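GH127 beta-L-arabinofuranoside (Geobacillus stearothermophilus, PDB 4QK0) probably hydrolyses beta-L-arabinofuranosides to release L-arabinose, as a glycoside hydrolase of family 127. Local coordinates at residues 37-40 with 41-45; 159-162 with 163-167. All coordinates share one frame; numbering follows the deposited sequence.

Contact 1 of 2, residues 37-40 with 41-45; sequences YQWE and ALNDR
Asn43 turns its amide back under the last turn of the helix to meet Trp39 twice with one atom. Its ND2 donates to Trp39 O at 2.8 Å and at the same time lies over the middle of the indole, 3.1 Å above the ring plane. Because Trp39 CG is anti to its own N (chi1 179°), the ring swings to the carbonyl side of the residue, where it can receive this amide. Ring and amide planes stand 72° apart, so the amide meets the indole steeply and is not stacked flat on it. An asparagine is apt here: it has left helical geometry, and its short amide reaches a carbonyl near the helix end. Beside this tight part, buried Leu42 brings CG within 3.2 Å of Gln38 O.

The solvent side is looser and held by charge. Arg45 grips Glu40 side-on, NE to OE1 at 2.8 Å and NH2 to OE2 at 2.9 Å. Both nitrogens come from above the carboxylate plane, which is turned 47° from the guanidinium. One guanidinium face rests on Asn43 CB. An alanine in place of Glu40 would probably leave the exposed guanidinium without its anionic mate and free to turn away from the helix end.

The backbone beneath is a Schellman motif: Arg45 N bonds to Glu40 O at 3.0 Å and Asp44 N to Ala41 O, with Asp44 at positive phi. Asp44 OD1 accepts from the backbone of Ser52 and His53, tying the turn to the following loop. Here helix 22-42 ends against its neighbours: Trp39 stacks on Trp82 of helix 76-92 and touches Leu101 and Val105 of helix 96-112, while Leu42 and Asn43 lean on helix 54-61.

Contact 2 of 2, residues 159-162 with 163-167; sequences GKRR and FLDIM
Arg161 and Asp165 pair as a salt bridge across the first turn of the helix, NH1 facing OD1 at 2.5 Å, a separation short enough to be read with caution. The guanidinium and carboxylate planes are nearly parallel, 12° apart, with the carboxylate set a little to one side of the guanidinium plane, near its edge, and Leu164 CD2 sits over one guanidinium face, 3.7 Å from Arg161 NH1. An aspartate suits this place, since its charge would also be favoured by the amino end of the helix. Underneath, Asp165 N donates to Arg161 O at 2.8 Å.

Arg162 can be followed outward. Its CB touches the next backbone nitrogen, Phe163 N, and CG is still near that atom. The chain then bends at chi2 (77°), which carries the head over Ile166. There NE, in a salt bridge with Glu107, comes to the margin of Ile166 CD1; CZ passes above that methyl, which lies centrally beneath the guanidinium, and NH1 meets Ile166 CG1 at 3.6 Å. Arginine thus offers a flat face to a branched aliphatic chain and a charge to an acid.

Two waters serve the first-turn amides. Water 2 accepts from Phe163 N at 2.6 Å and water 1 from Leu164 N at 2.7 Å, and each donates to Lys160 O, joining loop to helix.

Helix 162-177 starts here, following helix 140-158 after a short loop. Phe163 packs between Ala150 and Ala151 of that helix and Ile106 and Leu109 of helix 96-112, while Leu164 leans on Leu201 and Val204 of helix 194-205.

Contact 1 closes well before contact 2 opens along the chain, and the two never touch: their centres lie 24 Å apart and their nearest atoms about 11 Å. Both belong to the mainly helical catalytic domain of the GH127 family, whose helices probably form an (alpha/alpha)6 barrel as in its relatives. Residues 37-45 finish helix 22-42, whereas 159-167 lead from a loop into helix 162-177, so one is a helix exit and the other a helix entry. What they share is helix 96-112, which receives Trp39 from the first and Phe163 and Arg162 from the second, so both contacts pack on the same helix.

Contact 1 of 2, residues 37-40 with 41-45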
loop_
_atom_site.group_PDB
_atom_site.type_symbol
_atom_site.label_atom_id
_atom_site.label_comp_id
_atom_site.label_asym_id
_atom_site.label_seq_id
_atom_site.Cartn_x
_atom_site.Cartn_y
_atom_site.Cartn_z
ATOM N N TYR A 37 -6.038 12.227 -32.976
ATOM C CA TYR A 37 -6.806 11.179 -32.281
ATOM C C TYR A 37 -7.755 11.804 -31.263
ATOM O O TYR A 37 -8.933 11.425 -31.174
ATOM C CB TYR A 37 -5.870 10.157 -31.601
ATOM C CG TYR A 37 -6.606 9.002 -30.958
ATOM C CD1 TYR A 37 -7.099 9.103 -29.673
ATOM C CD2 TYR A 37 -6.871 7.837 -31.669
ATOM C CE1 TYR A 37 -7.818 8.068 -29.089
ATOM C CE2 TYR A 37 -7.580 6.785 -31.089
ATOM C CZ TYR A 37 -8.036 6.908 -29.796
ATOM O OH TYR A 37 -8.725 5.878 -29.225
ATOM N N GLN A 38 -7.242 12.761 -30.489
ATOM C CA GLN A 38 -8.099 13.406 -29.502
ATOM C C GLN A 38 -9.232 14.158 -30.142
ATOM O O GLN A 38 -10.341 14.201 -29.596
ATOM C CB GLN A 38 -7.325 14.357 -28.614
ATOM C CG GLN A 38 -6.437 13.698 -27.559
ATOM C CD GLN A 38 -7.130 12.664 -26.641
ATOM O OE1 GLN A 38 -7.908 13.043 -25.766
ATOM N NE2 GLN A 38 -6.799 11.349 -26.801
ATOM N N TRP A 39 -8.977 14.781 -31.300
ATOM C CA TRP A 39 -10.071 15.456 -32.016
ATOM C C TRP A 39 -11.217 14.479 -32.322
ATOM O O TRP A 39 -12.403 14.798 -32.166
ATOM C CB TRP A 39 -9.533 16.148 -33.289
ATOM C CG TRP A 39 -10.575 16.839 -34.080
ATOM C CD1 TRP A 39 -10.935 16.551 -35.357
ATOM C CD2 TRP A 39 -11.454 17.904 -33.641
ATOM N NE1 TRP A 39 -11.984 17.347 -35.737
ATOM C CE2 TRP A 39 -12.327 18.189 -34.718
ATOM C CE3 TRP A 39 -11.574 18.639 -32.465
ATOM C CZ2 TRP A 39 -13.275 19.202 -34.675
ATOM C CZ3 TRP A 39 -12.567 19.647 -32.394
ATOM C CH2 TRP A 39 -13.403 19.917 -33.491
ATOM N N GLU A 40 -10.865 13.255 -32.724
ATOM C CA GLU A 40 -11.871 12.241 -33.042
ATOM C C GLU A 40 -12.617 11.874 -31.801
ATOM O O GLU A 40 -13.845 11.743 -31.846
ATOM C CB GLU A 40 -11.227 11.002 -33.665
ATOM C CG GLU A 40 -10.567 11.281 -35.019
ATOM C CD GLU A 40 -11.551 11.857 -36.018
ATOM O OE1 GLU A 40 -12.555 11.180 -36.334
ATOM O OE2 GLU A 40 -11.344 12.996 -36.491
ATOM N N ALA A 41 -11.887 11.695 -30.688
ATOM C CA ALA A 41 -12.531 11.313 -29.433
ATOM C C ALA A 41 -13.495 12.385 -28.960
ATOM O O ALA A 41 -14.624 12.067 -28.506
ATOM C CB ALA A 41 -11.491 11.041 -28.359
ATOM N N LEU A 42 -13.060 13.657 -29.056
ATOM C CA LEU A 42 -13.894 14.747 -28.587
ATOM C C LEU A 42 -15.185 14.812 -29.392
ATOM O O LEU A 42 -16.209 15.334 -28.919
ATOM C CB LEU A 42 -13.150 16.077 -28.653
ATOM C CG LEU A 42 -11.946 16.236 -27.717
ATOM C CD1 LEU A 42 -11.116 17.426 -28.141
ATOM C CD2 LEU A 42 -12.362 16.360 -26.250
ATOM N N ASN A 43 -15.152 14.303 -30.619
ATOM C CA ASN A 43 -16.363 14.290 -31.489
ATOM C C ASN A 43 -17.071 12.944 -31.575
ATOM O O ASN A 43 -17.898 12.741 -32.465
ATOM C CB ASN A 43 -16.007 14.723 -32.887
ATOM C CG ASN A 43 -15.700 16.189 -32.970
ATOM O OD1 ASN A 43 -16.597 16.984 -33.019
ATOM N ND2 ASN A 43 -14.427 16.544 -33.000
ATOM N N ASP A 44 -16.714 12.030 -30.673
ATOM C CA ASP A 44 -17.343 10.708 -30.575
ATOM C C ASP A 44 -17.264 9.864 -31.847
ATOM O O ASP A 44 -18.186 9.157 -32.171
ATOM C CB ASP A 44 -18.801 10.856 -30.136
ATOM C CG ASP A 44 -18.926 11.565 -28.803
ATOM O OD1 ASP A 44 -18.195 11.204 -27.878
ATOM O OD2 ASP A 44 -19.774 12.464 -28.674
ATOM N N ARG A 45 -16.166 9.961 -32.564
ATOM C CA ARG A 45 -15.997 9.223 -33.812
ATOM C C ARG A 45 -15.031 8.047 -33.666
ATOM O O ARG A 45 -14.461 7.596 -34.649
ATOM C CB ARG A 45 -15.498 10.157 -34.907
ATOM C CG ARG A 45 -16.514 11.213 -35.284
ATOM C CD ARG A 45 -16.142 11.847 -36.622
ATOM N NE ARG A 45 -14.928 12.677 -36.557
ATOM C CZ ARG A 45 -14.898 14.009 -36.414
ATOM N NH1 ARG A 45 -16.006 14.722 -36.285
ATOM N NH2 ARG A 45 -13.737 14.638 -36.380
#

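Contact 2 of 2, residues 159-162 with 163-167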
loop_
_atom_site.group_PDB
_atom_site.type_symbol
_atom_site.label_atom_id
_atom_site.label_comp_id
_atom_site.label_asym_id
_atom_site.label_seq_id
_atom_site.Cartn_x
_atom_site.Cartn_y
_atom_site.Cartn_z
ATOM N N GLY A 159 -2.766 35.544 -33.945
ATOM C CA GLY A 159 -3.210 36.965 -34.041
ATOM C C GLY A 159 -4.710 37.128 -33.974
ATOM O O GLY A 159 -5.209 38.228 -33.887
ATOM N N LYS A 160 -5.455 36.023 -33.983
ATOM C CA LYS A 160 -6.916 36.100 -33.939
ATOM C C LYS A 160 -7.445 36.239 -32.525
ATOM O O LYS A 160 -7.254 35.360 -31.711
ATOM C CB LYS A 160 -7.539 34.865 -34.620
ATOM C CG LYS A 160 -7.131 34.731 -36.071
ATOM C CD LYS A 160 -7.631 33.444 -36.668
ATOM C CE LYS A 160 -7.205 33.369 -38.117
ATOM N NZ LYS A 160 -7.392 31.982 -38.618
ATOM N N ARG A 161 -8.218 37.291 -32.314
ATOM C CA ARG A 161 -8.657 37.772 -31.029
ATOM C C ARG A 161 -10.019 37.274 -30.598
ATOM O O ARG A 161 -10.451 37.534 -29.469
ATOM C CB ARG A 161 -8.929 39.310 -31.193
ATOM C CG ARG A 161 -7.931 40.311 -30.683
ATOM C CD ARG A 161 -8.600 41.616 -30.280
ATOM N NE ARG A 161 -7.830 42.156 -29.161
ATOM C CZ ARG A 161 -8.081 41.906 -27.878
ATOM N NH1 ARG A 161 -9.127 41.176 -27.536
ATOM N NH2 ARG A 161 -7.293 42.401 -26.926
ATOM N N ARG A 162 -10.758 36.704 -31.522
ATOM C CA ARG A 162 -12.118 36.278 -31.236
ATOM C C ARG A 162 -12.236 35.462 -29.911
ATOM O O ARG A 162 -13.075 35.745 -29.059
ATOM C CB ARG A 162 -12.609 35.460 -32.434
ATOM C CG ARG A 162 -14.002 34.924 -32.306
ATOM C CD ARG A 162 -15.054 35.982 -32.546
ATOM N NE ARG A 162 -16.339 35.295 -32.419
ATOM C CZ ARG A 162 -17.258 35.506 -31.471
ATOM N NH1 ARG A 162 -17.110 36.436 -30.545
ATOM N NH2 ARG A 162 -18.360 34.771 -31.471
ATOM N N PHE A 163 -11.357 34.481 -29.736
ATOM C CA PHE A 163 -11.458 33.568 -28.581
ATOM C C PHE A 163 -11.093 34.387 -27.346
ATOM O O PHE A 163 -11.772 34.362 -26.324
ATOM C CB PHE A 163 -10.541 32.363 -28.822
ATOM C CG PHE A 163 -10.697 31.199 -27.826
ATOM C CD1 PHE A 163 -11.717 31.142 -26.873
ATOM C CD2 PHE A 163 -9.792 30.118 -27.899
ATOM C CE1 PHE A 163 -11.812 30.045 -26.007
ATOM C CE2 PHE A 163 -9.888 29.053 -27.039
ATOM C CZ PHE A 163 -10.904 29.005 -26.090
ATOM N N LEU A 164 -10.046 35.177 -27.479
ATOM C CA LEU A 164 -9.680 36.102 -26.405
ATOM C C LEU A 164 -10.806 37.043 -25.971
ATOM O O LEU A 164 -11.018 37.230 -24.772
ATOM C CB LEU A 164 -8.463 36.928 -26.820
ATOM C CG LEU A 164 -7.839 37.786 -25.713
ATOM C CD1 LEU A 164 -7.322 36.865 -24.631
ATOM C CD2 LEU A 164 -6.714 38.626 -26.276
ATOM N N ASP A 165 -11.570 37.566 -26.945
ATOM C CA ASP A 165 -12.700 38.434 -26.635
ATOM C C ASP A 165 -13.781 37.723 -25.863
ATOM O O ASP A 165 -14.305 38.234 -24.901
ATOM C CB ASP A 165 -13.275 39.045 -27.925
ATOM C CG ASP A 165 -12.348 40.124 -28.530
ATOM O OD1 ASP A 165 -11.618 40.776 -27.760
ATOM O OD2 ASP A 165 -12.328 40.304 -29.770
ATOM N N ILE A 166 -14.126 36.535 -26.312
ATOM C CA ILE A 166 -15.096 35.687 -25.618
ATOM C C ILE A 166 -14.657 35.454 -24.167
ATOM O O ILE A 166 -15.464 35.618 -23.249
ATOM C CB ILE A 166 -15.203 34.334 -26.374
ATOM C CG1 ILE A 166 -15.920 34.554 -27.722
ATOM C CG2 ILE A 166 -15.886 33.270 -25.529
ATOM C CD1 ILE A 166 -15.734 33.402 -28.724
HETATM N N MSE A 167 -13.405 35.063 -23.979
HETATM C CA MSE A 167 -12.938 34.710 -22.654
HETATM C C MSE A 167 -12.792 35.922 -21.734
HETATM O O MSE A 167 -12.933 35.784 -20.521
HETATM C CB MSE A 167 -11.674 33.874 -22.766
HETATM C CG MSE A 167 -11.952 32.507 -23.439
HETATM SE SE MSE A 167 -13.573 31.612 -22.766
HETATM C CE MSE A 167 -13.079 31.604 -20.885
HETATM O O HOH W 1 -7.990 34.314 -29.034
HETATM O O HOH W 2 -9.907 33.655 -31.692
#